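Local atomic coordinates of glutathione S-transferase (Burkholderia xenovorans, PDB entry 2DSA), a protein that probably acts as a glutathione transferase, binding glutathione together with a ring-cleavage product of biphenyl breakdown, and reductively dechlorinates chlorinated forms of such metabolites. Residues Val160-Ser165 / Gln179-Arg184; Thr131-Val136 / Val168-Ser173. One frame throughout, in Å; residues are numbered along the deposited sequence.

Contact 1: residues Val160-Ser165 / Gln179-Arg184. With HPX ((2Z,4E)-2-hydroxy-6-oxo-6-phenylhexa-2,4-dienoic acid), chain F.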
ATOM      1  N   VAL A 160     -12.111   3.427   8.935  1.00 34.17           N
ATOM      2  CA  VAL A 160     -12.514   4.488   8.017  1.00 34.17           C
ATOM      3  C   VAL A 160     -13.055   3.923   6.689  1.00 34.72           C
ATOM      4  O   VAL A 160     -14.110   4.348   6.208  1.00 34.69           O
ATOM      5  CB  VAL A 160     -11.371   5.497   7.781  1.00 33.86           C
ATOM      6  CG1 VAL A 160     -11.671   6.423   6.583  1.00 33.40           C
ATOM      7  CG2 VAL A 160     -11.106   6.314   9.065  1.00 33.89           C
ATOM      8  N   VAL A 161     -12.313   2.987   6.106  1.00 35.18           N
ATOM      9  CA  VAL A 161     -12.731   2.279   4.903  1.00 35.51           C
ATOM     10  C   VAL A 161     -14.062   1.552   5.152  1.00 35.88           C
ATOM     11  O   VAL A 161     -14.970   1.662   4.350  1.00 36.22           O
ATOM     12  CB  VAL A 161     -11.619   1.308   4.381  1.00 35.43           C
ATOM     13  CG1 VAL A 161     -12.132   0.445   3.213  1.00 34.40           C
ATOM     14  CG2 VAL A 161     -10.354   2.084   3.949  1.00 35.52           C
ATOM     15  N   LEU A 162     -14.188   0.835   6.265  1.00 37.14           N
ATOM     16  CA  LEU A 162     -15.469   0.186   6.600  1.00 38.37           C
ATOM     17  C   LEU A 162     -16.652   1.157   6.659  1.00 39.70           C
ATOM     18  O   LEU A 162     -17.763   0.814   6.239  1.00 40.08           O
ATOM     19  CB  LEU A 162     -15.383  -0.646   7.876  1.00 37.59           C
ATOM     20  CG  LEU A 162     -14.538  -1.924   7.849  1.00 36.75           C
ATOM     21  CD1 LEU A 162     -14.572  -2.588   9.230  1.00 35.41           C
ATOM     22  CD2 LEU A 162     -14.967  -2.898   6.740  1.00 33.85           C
ATOM     23  N   GLY A 163     -16.400   2.365   7.164  1.00 40.94           N
ATOM     24  CA  GLY A 163     -17.410   3.413   7.244  1.00 42.26           C
ATOM     25  C   GLY A 163     -17.985   3.824   5.899  1.00 43.20           C
ATOM     26  O   GLY A 163     -19.082   4.373   5.825  1.00 44.34           O
ATOM     27  N   TRP A 164     -17.266   3.544   4.826  1.00 43.76           N
ATOM     28  CA  TRP A 164     -17.737   3.896   3.491  1.00 44.59           C
ATOM     29  C   TRP A 164     -18.874   3.019   2.986  1.00 45.59           C
ATOM     30  O   TRP A 164     -19.548   3.370   2.017  1.00 45.48           O
ATOM     31  CB  TRP A 164     -16.596   3.818   2.490  1.00 43.42           C
ATOM     32  CG  TRP A 164     -15.535   4.827   2.695  1.00 43.23           C
ATOM     33  CD1 TRP A 164     -15.622   5.980   3.421  1.00 41.54           C
ATOM     34  CD2 TRP A 164     -14.221   4.796   2.133  1.00 40.43           C
ATOM     35  NE1 TRP A 164     -14.435   6.660   3.363  1.00 42.55           N
ATOM     36  CE2 TRP A 164     -13.555   5.960   2.575  1.00 41.58           C
ATOM     37  CE3 TRP A 164     -13.541   3.896   1.297  1.00 39.75           C
ATOM     38  CZ2 TRP A 164     -12.231   6.253   2.216  1.00 41.08           C
ATOM     39  CZ3 TRP A 164     -12.225   4.180   0.937  1.00 41.86           C
ATOM     40  CH2 TRP A 164     -11.581   5.358   1.403  1.00 41.86           C
ATOM     41  N   SER A 165     -19.066   1.873   3.632  1.00 46.87           N
ATOM     42  CA  SER A 165     -19.969   0.839   3.134  1.00 48.21           C
ATOM     43  C   SER A 165     -21.434   1.279   3.077  1.00 48.85           C
ATOM     44  O   SER A 165     -22.144   0.916   2.146  1.00 49.04           O
ATOM     45  CB  SER A 165     -19.806  -0.436   3.953  1.00 47.83           C
ATOM     46  OG  SER A 165     -20.080  -0.143   5.297  1.00 48.83           O
ATOM     47  N   GLN A 179     -18.808  -5.429  12.267  1.00 39.01           N
ATOM     48  CA  GLN A 179     -19.725  -4.520  12.966  1.00 38.63           C
ATOM     49  C   GLN A 179     -19.342  -4.364  14.433  1.00 38.51           C
ATOM     50  O   GLN A 179     -19.421  -3.274  14.988  1.00 38.19           O
ATOM     51  CB  GLN A 179     -21.161  -5.025  12.853  1.00 38.42           C
ATOM     52  CG  GLN A 179     -21.706  -4.992  11.448  1.00 38.39           C
ATOM     53  CD  GLN A 179     -22.988  -5.776  11.307  1.00 39.15           C
ATOM     54  OE1 GLN A 179     -23.152  -6.839  11.909  1.00 37.43           O
ATOM     55  NE2 GLN A 179     -23.903  -5.265  10.485  1.00 38.37           N
ATOM     56  N   ALA A 180     -18.936  -5.465  15.054  1.00 39.02           N
ATOM     57  CA  ALA A 180     -18.427  -5.448  16.421  1.00 38.97           C
ATOM     58  C   ALA A 180     -17.177  -4.572  16.513  1.00 39.18           C
ATOM     59  O   ALA A 180     -17.023  -3.798  17.459  1.00 39.48           O
ATOM     60  CB  ALA A 180     -18.123  -6.857  16.892  1.00 39.10           C
ATOM     61  N   PHE A 181     -16.305  -4.693  15.515  1.00 39.31           N
ATOM     62  CA  PHE A 181     -15.088  -3.884  15.420  1.00 39.39           C
ATOM     63  C   PHE A 181     -15.417  -2.398  15.260  1.00 39.63           C
ATOM     64  O   PHE A 181     -14.793  -1.559  15.902  1.00 39.57           O
ATOM     65  CB  PHE A 181     -14.205  -4.400  14.270  1.00 39.17           C
ATOM     66  CG  PHE A 181     -13.073  -3.478  13.896  1.00 38.59           C
ATOM     67  CD1 PHE A 181     -11.840  -3.571  14.536  1.00 38.59           C
ATOM     68  CD2 PHE A 181     -13.232  -2.538  12.875  1.00 37.79           C
ATOM     69  CE1 PHE A 181     -10.791  -2.728  14.175  1.00 37.48           C
ATOM     70  CE2 PHE A 181     -12.194  -1.693  12.513  1.00 36.54           C
ATOM     71  CZ  PHE A 181     -10.976  -1.790  13.160  1.00 37.62           C
ATOM     72  N   GLN A 182     -16.404  -2.084  14.421  1.00 40.12           N
ATOM     73  CA  GLN A 182     -16.848  -0.699  14.222  1.00 40.80           C
ATOM     74  C   GLN A 182     -17.285  -0.029  15.514  1.00 41.56           C
ATOM     75  O   GLN A 182     -16.957   1.133  15.754  1.00 41.54           O
ATOM     76  CB  GLN A 182     -17.988  -0.639  13.221  1.00 40.74           C
ATOM     77  CG  GLN A 182     -17.546  -0.847  11.802  1.00 40.36           C
ATOM     78  CD  GLN A 182     -18.687  -0.780  10.828  1.00 41.71           C
ATOM     79  OE1 GLN A 182     -18.661   0.003   9.873  1.00 43.16           O
ATOM     80  NE2 GLN A 182     -19.713  -1.591  11.062  1.00 41.33           N
ATOM     81  N   GLY A 183     -18.027  -0.767  16.340  1.00 41.97           N
ATOM     82  CA  GLY A 183     -18.508  -0.249  17.615  1.00 42.54           C
ATOM     83  C   GLY A 183     -17.410  -0.104  18.652  1.00 42.96           C
ATOM     84  O   GLY A 183     -17.457   0.784  19.498  1.00 43.50           O
ATOM     85  N   ARG A 184     -16.426  -0.992  18.574  1.00 43.25           N
ATOM     86  CA  ARG A 184     -15.260  -0.991  19.442  1.00 43.26           C
ATOM     87  C   ARG A 184     -14.384   0.243  19.195  1.00 43.11           C
ATOM     88  O   ARG A 184     -13.936   0.891  20.141  1.00 44.04           O
ATOM     89  CB  ARG A 184     -14.460  -2.272  19.185  1.00 43.54           C
ATOM     90  CG  ARG A 184     -13.519  -2.673  20.290  1.00 44.62           C
ATOM     91  CD  ARG A 184     -13.376  -4.189  20.376  1.00 48.18           C
ATOM     92  NE  ARG A 184     -13.138  -4.778  19.065  1.00 50.32           N
ATOM     93  CZ  ARG A 184     -13.847  -5.767  18.526  1.00 49.29           C
ATOM     94  NH1 ARG A 184     -14.859  -6.343  19.176  1.00 47.94           N
ATOM     95  NH2 ARG A 184     -13.514  -6.193  17.324  1.00 49.51           N
TER
HETATM   96  CB3 HPX F1225     -17.867  10.545   2.535  0.50 39.45           C
HETATM   97  CB4 HPX F1225     -18.461   9.293   2.671  0.50 40.28           C
HETATM   98  CB5 HPX F1225     -17.939   8.194   1.984  0.50 40.07           C
HETATM   99  CB6 HPX F1225     -16.819   8.357   1.172  0.50 39.39           C
HETATM  100  CB1 HPX F1225     -16.226   9.605   1.039  0.50 39.30           C
HETATM  101  CB2 HPX F1225     -16.751  10.699   1.720  0.50 39.03           C
HETATM  102  CA6 HPX F1225     -15.029   9.787   0.156  0.50 39.54           C
HETATM  103  OA4 HPX F1225     -14.777  10.901  -0.281  0.50 40.30           O
HETATM  104  CA5 HPX F1225     -14.155   8.657  -0.206  0.50 39.08           C
HETATM  105  CA4 HPX F1225     -13.721   8.599  -1.458  0.50 39.47           C
HETATM  106  CA3 HPX F1225     -12.829   7.524  -1.919  0.50 39.91           C
HETATM  107  CA2 HPX F1225     -12.147   7.629  -3.067  0.50 40.22           C
HETATM  108  OA3 HPX F1225     -12.230   8.680  -3.875  0.50 40.23           O
HETATM  109  CA1 HPX F1225     -11.273   6.550  -3.454  0.50 40.46           C
HETATM  110  OA2 HPX F1225     -10.473   6.733  -4.397  0.50 41.41           O
HETATM  111  OA1 HPX F1225     -11.349   5.482  -2.819  0.50 40.90           O

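Contact 2: residues Thr131-Val136 / Val168-Ser173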
ATOM      1  N   THR A 131     -14.886 -11.121  -0.727  1.00 43.72           N
ATOM      2  CA  THR A 131     -13.868 -12.107  -0.344  1.00 43.50           C
ATOM      3  C   THR A 131     -12.909 -11.513   0.684  1.00 43.14           C
ATOM      4  O   THR A 131     -12.636 -12.111   1.725  1.00 42.96           O
ATOM      5  CB  THR A 131     -13.046 -12.577  -1.559  1.00 43.25           C
ATOM      6  OG1 THR A 131     -13.924 -13.057  -2.579  1.00 44.88           O
ATOM      7  CG2 THR A 131     -12.075 -13.680  -1.165  1.00 43.62           C
ATOM      8  N   ARG A 132     -12.416 -10.322   0.366  1.00 42.75           N
ATOM      9  CA  ARG A 132     -11.396  -9.648   1.143  1.00 42.51           C
ATOM     10  C   ARG A 132     -11.933  -9.281   2.534  1.00 41.85           C
ATOM     11  O   ARG A 132     -11.271  -9.555   3.538  1.00 41.70           O
ATOM     12  CB  ARG A 132     -10.879  -8.447   0.340  1.00 42.79           C
ATOM     13  CG  ARG A 132      -9.360  -8.422   0.128  1.00 44.72           C
ATOM     14  CD  ARG A 132      -8.832  -9.018  -1.179  1.00 44.75           C
ATOM     15  NE  ARG A 132      -8.575 -10.443  -1.038  1.00 47.54           N
ATOM     16  CZ  ARG A 132      -7.981 -11.226  -1.942  1.00 46.10           C
ATOM     17  NH1 ARG A 132      -7.487 -10.741  -3.075  1.00 44.72           N
ATOM     18  NH2 ARG A 132      -7.865 -12.513  -1.686  1.00 46.10           N
ATOM     19  N   LEU A 133     -13.149  -8.720   2.598  1.00 41.59           N
ATOM     20  CA  LEU A 133     -13.850  -8.483   3.883  1.00 41.24           C
ATOM     21  C   LEU A 133     -14.116  -9.751   4.711  1.00 41.10           C
ATOM     22  O   LEU A 133     -14.182  -9.696   5.938  1.00 41.00           O
ATOM     23  CB  LEU A 133     -15.176  -7.748   3.675  1.00 41.11           C
ATOM     24  CG  LEU A 133     -15.214  -6.329   3.105  1.00 42.05           C
ATOM     25  CD1 LEU A 133     -16.667  -5.943   2.844  1.00 42.12           C
ATOM     26  CD2 LEU A 133     -14.505  -5.287   4.005  1.00 41.39           C
ATOM     27  N   GLY A 134     -14.286 -10.888   4.033  1.00 41.05           N
ATOM     28  CA  GLY A 134     -14.353 -12.180   4.712  1.00 40.52           C
ATOM     29  C   GLY A 134     -13.058 -12.478   5.451  1.00 40.14           C
ATOM     30  O   GLY A 134     -13.076 -12.885   6.615  1.00 39.96           O
ATOM     31  N   GLN A 135     -11.927 -12.261   4.782  1.00 39.94           N
ATOM     32  CA  GLN A 135     -10.630 -12.493   5.411  1.00 39.90           C
ATOM     33  C   GLN A 135     -10.435 -11.635   6.676  1.00 39.75           C
ATOM     34  O   GLN A 135      -9.907 -12.115   7.686  1.00 39.87           O
ATOM     35  CB  GLN A 135      -9.493 -12.271   4.413  1.00 39.98           C
ATOM     36  CG  GLN A 135      -8.096 -12.570   4.977  1.00 39.48           C
ATOM     37  CD  GLN A 135      -6.982 -12.187   4.024  1.00 40.08           C
ATOM     38  OE1 GLN A 135      -7.225 -11.775   2.875  1.00 41.53           O
ATOM     39  NE2 GLN A 135      -5.746 -12.304   4.496  1.00 39.16           N
ATOM     40  N   VAL A 136     -10.882 -10.383   6.626  1.00 39.60           N
ATOM     41  CA  VAL A 136     -10.739  -9.471   7.772  1.00 39.21           C
ATOM     42  C   VAL A 136     -11.694  -9.824   8.903  1.00 39.62           C
ATOM     43  O   VAL A 136     -11.341  -9.706  10.078  1.00 39.85           O
ATOM     44  CB  VAL A 136     -10.934  -7.988   7.366  1.00 38.95           C
ATOM     45  CG1 VAL A 136     -10.569  -7.074   8.510  1.00 37.91           C
ATOM     46  CG2 VAL A 136     -10.095  -7.667   6.150  1.00 38.39           C
ATOM     47  N   VAL A 168     -22.086   3.344  -0.195  1.00 53.39           N
ATOM     48  CA  VAL A 168     -22.071   2.576  -1.439  1.00 53.51           C
ATOM     49  C   VAL A 168     -22.882   1.282  -1.302  1.00 53.66           C
ATOM     50  O   VAL A 168     -22.696   0.333  -2.068  1.00 53.28           O
ATOM     51  CB  VAL A 168     -20.627   2.267  -1.935  1.00 53.52           C
ATOM     52  CG1 VAL A 168     -19.963   3.517  -2.488  1.00 53.27           C
ATOM     53  CG2 VAL A 168     -19.781   1.622  -0.833  1.00 53.37           C
ATOM     54  N   ASN A 169     -23.777   1.267  -0.312  1.00 54.24           N
ATOM     55  CA  ASN A 169     -24.764   0.182  -0.109  1.00 54.77           C
ATOM     56  C   ASN A 169     -24.184  -1.208   0.149  1.00 54.76           C
ATOM     57  O   ASN A 169     -24.791  -2.215  -0.234  1.00 55.16           O
ATOM     58  CB  ASN A 169     -25.810   0.138  -1.253  1.00 54.94           C
ATOM     59  CG  ASN A 169     -26.474   1.486  -1.496  1.00 55.72           C
ATOM     60  OD1 ASN A 169     -27.174   2.016  -0.626  1.00 56.57           O
ATOM     61  ND2 ASN A 169     -26.245   2.058  -2.682  1.00 55.93           N
ATOM     62  N   ILE A 170     -23.022  -1.264   0.803  1.00 54.61           N
ATOM     63  CA  ILE A 170     -22.426  -2.548   1.207  1.00 54.11           C
ATOM     64  C   ILE A 170     -22.920  -2.962   2.586  1.00 53.78           C
ATOM     65  O   ILE A 170     -22.735  -2.251   3.594  1.00 54.00           O
ATOM     66  CB  ILE A 170     -20.869  -2.558   1.137  1.00 54.37           C
ATOM     67  CG1 ILE A 170     -20.410  -2.420  -0.317  1.00 53.87           C
ATOM     68  CG2 ILE A 170     -20.306  -3.849   1.743  1.00 54.48           C
ATOM     69  CD1 ILE A 170     -18.976  -1.970  -0.497  1.00 52.92           C
ATOM     70  N   ASP A 171     -23.576  -4.116   2.607  1.00 52.88           N
ATOM     71  CA  ASP A 171     -24.108  -4.681   3.827  1.00 51.89           C
ATOM     72  C   ASP A 171     -22.998  -5.461   4.514  1.00 50.57           C
ATOM     73  O   ASP A 171     -22.367  -6.318   3.899  1.00 49.94           O
ATOM     74  CB  ASP A 171     -25.285  -5.608   3.498  1.00 52.41           C
ATOM     75  CG  ASP A 171     -26.120  -5.953   4.717  1.00 53.72           C
ATOM     76  OD1 ASP A 171     -26.943  -6.885   4.613  1.00 56.00           O
ATOM     77  OD2 ASP A 171     -25.970  -5.299   5.775  1.00 54.42           O
ATOM     78  N   LEU A 172     -22.761  -5.141   5.782  1.00 49.66           N
ATOM     79  CA  LEU A 172     -21.745  -5.832   6.581  1.00 48.54           C
ATOM     80  C   LEU A 172     -22.374  -6.899   7.485  1.00 47.60           C
ATOM     81  O   LEU A 172     -21.698  -7.494   8.326  1.00 47.45           O
ATOM     82  CB  LEU A 172     -20.918  -4.823   7.396  1.00 48.48           C
ATOM     83  CG  LEU A 172     -20.106  -3.768   6.626  1.00 48.27           C
ATOM     84  CD1 LEU A 172     -19.360  -2.904   7.612  1.00 48.64           C
ATOM     85  CD2 LEU A 172     -19.135  -4.388   5.611  1.00 46.95           C
ATOM     86  N   SER A 173     -23.669  -7.142   7.274  1.00 46.56           N
ATOM     87  CA  SER A 173     -24.457  -8.145   8.016  1.00 45.49           C
ATOM     88  C   SER A 173     -23.882  -9.574   8.015  1.00 43.92           C
ATOM     89  O   SER A 173     -23.971 -10.257   9.035  1.00 43.44           O
ATOM     90  CB  SER A 173     -25.905  -8.167   7.512  1.00 45.94           C
ATOM     91  OG  SER A 173     -26.557  -6.927   7.771  1.00 47.63           O
TER

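Contact 1: residues Val160-Ser165 / Gln179-Arg184
Leu-162 meets Phe-181 and Gln-182 where two helices of the all-helical domain come together, and the apolar share of the contact is a single methyl against a ring. CD1 of Leu-162 lies 3.9 Å from CD2 of Phe-181, approaching the phenyl group obliquely, with the two side chains crossing at about a right angle. With CG anti to the backbone N (chi1 168°), Phe-181 swings its ring toward helix 153-163, where it also packs on Leu-158 and Phe-159 and so spans more than one turn.

Gln-182 adds packing by its amide. Its chain runs extended beyond CG and brings the amide up to Leu-162, where OE1 sits 3.8 Å from Leu-162 O and 3.9 Å from CB of the same residue. No hydrogen bond joins the two segments. The carbonyl of Leu-162 is instead used within its own segment: OG of Ser-165 donates to Leu-162 O over 2.7 Å, nearly in line with the carbonyl (175°), and Ser-165 N donates to the same oxygen. Two bonds thus grip this one acceptor.

The ligand is met by Trp-164. HPX lies over one face of the indole, with CD1 of Trp-164 3.5 Å from CB6 of HPX, while Val-160 O and Val-161 CA lie over the rim of the opposite face. NE1 is hydrogen-bonded to Gly-8 O, and His-106 and Phe-113 meet the ring edge-to-face; together they help to hold its rotation. Glutathione touches this tryptophan too.

Helix 153-163 has helix 176-186 against Leu-162, helix 89-109 against Val-161, and helix 12-21 of the thioredoxin-like domain against Val-160.

Contact 2: residues Thr131-Val136 / Val168-Ser173
Leu-133, on a regular turn of helix 119-139, faces Leu-172 in the irregular stretch 168-173 with their CA atoms 8.8 Å apart, so the backbones stay well separated and side chains bridge the interval.

One methyl does nearly all the touching. CD1 of Leu-133 comes within 4.0 Å of CD2 of Leu-172, the two leucines crossing at about a right angle, and the same CD1 is 4.3 Å from CG2 of Ile-170. One methyl thus serves two residues of the loop. The CB of Leu-172 does not point at the helix, but a first torsion that sets CG anti to the carbonyl carbon (chi1 -61°) carries CD2 toward Leu-133. Leu-133 and Leu-172 are buried, Leu-133 packing also on Trp-175 and on Leu-162 of helix 153-163. No hydrogen bond passes between the segments. On the same helix, Arg-132 and Gln-135 reach the second subunit.

The loop has polar bonding of its own. OG of Ser-173 is 2.6 Å from OD2 of Asp-171, hydrogen-bonded on the syn side of the carboxylate and 28° out of its plane. Ser-173 N adds a weak bond to the same oxygen, so the carboxylate bridges backbone and side chain two residues further on. Farther up the loop, Val-168 O accepts a hydrogen bond from Arg-126 of helix 119-139.

This is a small apolar contact in which the connection leading from helix 153-163 to helix 176-186 lays Ile-170 and Leu-172 against helix 119-139, within the helical C-terminal domain of the glutathione transferase fold.

The centres of contacts 1 and 2 lie 10 Å apart, both in the helical C-terminal domain. Their segments alternate along the chain: 131-136, 160-165, 168-173, then 179-184, so the loop of contact 2 is part of the connection between the two helices of contact 1. They also touch directly. Ser-165 O probably accepts a hydrogen bond from Ile-170 N over 2.7 Å, and OG of Ser-165 packs on CD1 of Leu-172. The two contacts thus adjoin among helices 119-139, 153-163 and 176-186, and Trp-164 of the ligand pocket follows two residues after Leu-162, which places this packing close to the binding site.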